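Local coordinates for uncharacterized protein HtdX (Mycobacterium tuberculosis, PDB 4OOB) that catalyses the reversible hydration of trans-2-enoyl-CoA to (3R)-3-hydroxyacyl-CoA, acting on a broad range of chain lengths with a predilection for C8 to C12, at residues 39-44 with 199-204. Residues are numbered along the deposited sequence; the frame is centred on the assembly and turned at random.
Sequences VPLTYP and AVLANI
Leu-41 and Thr-42, the two middle residues of a type I turn, both present methyl groups to CD1 of Leu-201. Pro-40 begins the turn; its ring fixes phi near the value the extended chain needs here, and the turn is closed by a backbone hydrogen bond of 2.9 Å from Tyr-43 N to Pro-40 O. Leu-41 extends its side chain with CG opposite the backbone N (chi1 174°), and its CD2 lies 4.4 Å from Leu-201 CD1, a loose apolar contact. A branched leucine suits the place, because its side chain also meets Val-212 on strand 212-218 and Ile-75 on strand 69-77. These strands are antiparallel neighbours in the sheet of this hotdog-fold enzyme, where the two halves of what is probably a double hotdog meet; residues 39-44 lead into helix 43-57, and residues 199-204 follow helix 193-199. Thr-42 makes the closer approach, tip to tip, with CG2 3.8 Å from Leu-201 CD1. A chi1 of 54° sets OG1 between the backbone N and the carbonyl carbon, which leaves CG2 anti to that carbon and aimed at Leu-201, while OG1 is hydrogen-bonded to Tyr-27 OH; threonine thus serves a buried site by offering one apolar and one polar branch. Leu-201, third in its own type I turn, has a chain long enough for CD1 to meet both residues, its CA 8.9 Å from Leu-41 CA, while also packing on Phe-208 and Tyr-214.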
ATOM      1  N   VAL A  39       7.474 -11.027  -9.488  1.00 23.05           N
ATOM      2  CA  VAL A  39       7.386 -10.136  -8.335  1.00 20.45           C
ATOM      3  C   VAL A  39       6.023 -10.335  -7.692  1.00 19.22           C
ATOM      4  O   VAL A  39       5.040 -10.609  -8.389  1.00 18.15           O
ATOM      5  CB  VAL A  39       7.584  -8.653  -8.701  1.00 20.26           C
ATOM      6  CG1 VAL A  39       8.955  -8.467  -9.359  1.00 20.12           C
ATOM      7  CG2 VAL A  39       6.462  -8.153  -9.588  1.00 20.04           C
ATOM      8  N   PRO A  40       5.968 -10.196  -6.365  1.00 17.46           N
ATOM      9  CA  PRO A  40       4.693 -10.157  -5.670  1.00 16.70           C
ATOM     10  C   PRO A  40       3.744  -9.082  -6.199  1.00 16.08           C
ATOM     11  O   PRO A  40       4.156  -8.014  -6.582  1.00 15.61           O
ATOM     12  CB  PRO A  40       5.088  -9.807  -4.236  1.00 16.98           C
ATOM     13  CG  PRO A  40       6.542 -10.185  -4.119  1.00 17.00           C
ATOM     14  CD  PRO A  40       7.099  -9.886  -5.477  1.00 17.04           C
ATOM     15  N   LEU A  41       2.456  -9.383  -6.164  1.00 16.07           N
ATOM     16  CA  LEU A  41       1.420  -8.517  -6.738  1.00 15.45           C
ATOM     17  C   LEU A  41       1.552  -7.061  -6.330  1.00 14.54           C
ATOM     18  O   LEU A  41       1.380  -6.198  -7.151  1.00 14.35           O
ATOM     19  CB  LEU A  41       0.038  -9.070  -6.342  1.00 14.79           C
ATOM     20  CG  LEU A  41      -1.182  -8.250  -6.711  1.00 14.83           C
ATOM     21  CD1 LEU A  41      -1.376  -8.121  -8.216  1.00 14.68           C
ATOM     22  CD2 LEU A  41      -2.431  -8.841  -6.045  1.00 14.75           C
ATOM     23  N   THR A  42       1.855  -6.802  -5.052  1.00 14.88           N
ATOM     24  CA  THR A  42       1.983  -5.422  -4.513  1.00 14.44           C
ATOM     25  C   THR A  42       3.380  -4.750  -4.700  1.00 14.50           C
ATOM     26  O   THR A  42       3.552  -3.585  -4.372  1.00 13.86           O
ATOM     27  CB  THR A  42       1.648  -5.418  -2.984  1.00 14.52           C
ATOM     28  OG1 THR A  42       2.453  -6.396  -2.292  1.00 14.18           O
ATOM     29  CG2 THR A  42       0.186  -5.719  -2.777  1.00 14.07           C
ATOM     30  N   TYR A  43       4.372  -5.498  -5.211  1.00 14.43           N
ATOM     31  CA  TYR A  43       5.742  -5.021  -5.199  1.00 14.26           C
ATOM     32  C   TYR A  43       5.958  -3.770  -6.082  1.00 13.59           C
ATOM     33  O   TYR A  43       6.775  -2.918  -5.747  1.00 12.07           O
ATOM     34  CB  TYR A  43       6.743  -6.142  -5.565  1.00 15.16           C
ATOM     35  CG  TYR A  43       8.121  -5.576  -5.812  1.00 15.98           C
ATOM     36  CD1 TYR A  43       8.923  -5.248  -4.750  1.00 16.15           C
ATOM     37  CD2 TYR A  43       8.589  -5.315  -7.096  1.00 16.18           C
ATOM     38  CE1 TYR A  43      10.151  -4.680  -4.942  1.00 16.70           C
ATOM     39  CE2 TYR A  43       9.829  -4.756  -7.294  1.00 16.89           C
ATOM     40  CZ  TYR A  43      10.590  -4.419  -6.199  1.00 17.45           C
ATOM     41  OH  TYR A  43      11.844  -3.844  -6.298  1.00 19.54           O
ATOM     42  N   PRO A  44       5.230  -3.673  -7.216  1.00 13.59           N
ATOM     43  CA  PRO A  44       5.454  -2.520  -8.072  1.00 13.71           C
ATOM     44  C   PRO A  44       5.007  -1.221  -7.429  1.00 13.70           C
ATOM     45  O   PRO A  44       5.390  -0.156  -7.913  1.00 14.01           O
ATOM     46  CB  PRO A  44       4.636  -2.836  -9.339  1.00 13.62           C
ATOM     47  CG  PRO A  44       4.582  -4.310  -9.354  1.00 13.70           C
ATOM     48  CD  PRO A  44       4.485  -4.738  -7.921  1.00 13.54           C
ATOM     49  N   ALA A 199       1.443  -7.762   3.509  1.00 13.03           N
ATOM     50  CA  ALA A 199       1.523  -8.851   4.529  1.00 13.31           C
ATOM     51  C   ALA A 199       0.283  -9.783   4.559  1.00 13.78           C
ATOM     52  O   ALA A 199       0.405 -10.982   4.750  1.00 14.29           O
ATOM     53  CB  ALA A 199       1.762  -8.247   5.886  1.00 13.04           C
ATOM     54  N   VAL A 200      -0.909  -9.233   4.306  1.00 14.23           N
ATOM     55  CA  VAL A 200      -2.169 -10.044   4.310  1.00 14.22           C
ATOM     56  C   VAL A 200      -2.286 -11.083   3.174  1.00 14.51           C
ATOM     57  O   VAL A 200      -3.139 -11.973   3.221  1.00 14.09           O
ATOM     58  CB  VAL A 200      -3.432  -9.158   4.321  1.00 13.62           C
ATOM     59  CG1 VAL A 200      -3.472  -8.326   5.589  1.00 13.29           C
ATOM     60  CG2 VAL A 200      -3.544  -8.322   3.067  1.00 13.60           C
ATOM     61  N   LEU A 201      -1.394 -10.994   2.172  1.00 14.87           N
ATOM     62  CA  LEU A 201      -1.463 -11.858   1.004  1.00 15.16           C
ATOM     63  C   LEU A 201      -0.714 -13.168   1.227  1.00 16.18           C
ATOM     64  O   LEU A 201      -0.757 -14.025   0.402  1.00 17.83           O
ATOM     65  CB  LEU A 201      -0.929 -11.115  -0.241  1.00 14.62           C
ATOM     66  CG  LEU A 201      -1.609  -9.785  -0.614  1.00 14.28           C
ATOM     67  CD1 LEU A 201      -1.055  -9.189  -1.899  1.00 13.96           C
ATOM     68  CD2 LEU A 201      -3.131  -9.990  -0.745  1.00 14.32           C
ATOM     69  N   ALA A 202      -0.059 -13.344   2.359  1.00 17.96           N
ATOM     70  CA  ALA A 202       0.845 -14.479   2.565  1.00 19.61           C
ATOM     71  C   ALA A 202       0.115 -15.789   2.446  1.00 22.62           C
ATOM     72  O   ALA A 202      -1.007 -15.933   2.960  1.00 22.16           O
ATOM     73  CB  ALA A 202       1.505 -14.389   3.928  1.00 19.18           C
ATOM     74  N   ASN A 203       0.754 -16.748   1.769  1.00 26.01           N
ATOM     75  CA  ASN A 203       0.162 -18.076   1.533  1.00 31.07           C
ATOM     76  C   ASN A 203      -0.974 -18.009   0.488  1.00 32.26           C
ATOM     77  O   ASN A 203      -0.784 -18.542  -0.624  1.00 32.47           O
ATOM     78  CB  ASN A 203      -0.320 -18.758   2.849  1.00 32.69           C
ATOM     79  CG  ASN A 203       0.769 -18.796   3.932  1.00 35.41           C
ATOM     80  OD1 ASN A 203       0.523 -18.414   5.083  1.00 37.98           O
ATOM     81  ND2 ASN A 203       1.969 -19.248   3.567  1.00 32.81           N
ATOM     82  N   ILE A 204      -2.106 -17.352   0.840  1.00 30.92           N
ATOM     83  CA  ILE A 204      -3.222 -16.990  -0.115  1.00 29.28           C
ATOM     84  C   ILE A 204      -2.776 -16.625  -1.558  1.00 26.44           C
ATOM     85  O   ILE A 204      -3.401 -17.027  -2.548  1.00 25.93           O
ATOM     86  CB  ILE A 204      -4.157 -15.919   0.549  1.00 29.72           C
ATOM     87  CG1 ILE A 204      -5.448 -16.566   0.953  1.00 32.26           C
ATOM     88  CG2 ILE A 204      -4.528 -14.701  -0.293  1.00 29.92           C
ATOM     89  CD1 ILE A 204      -5.282 -17.500   2.124  1.00 35.09           C
TER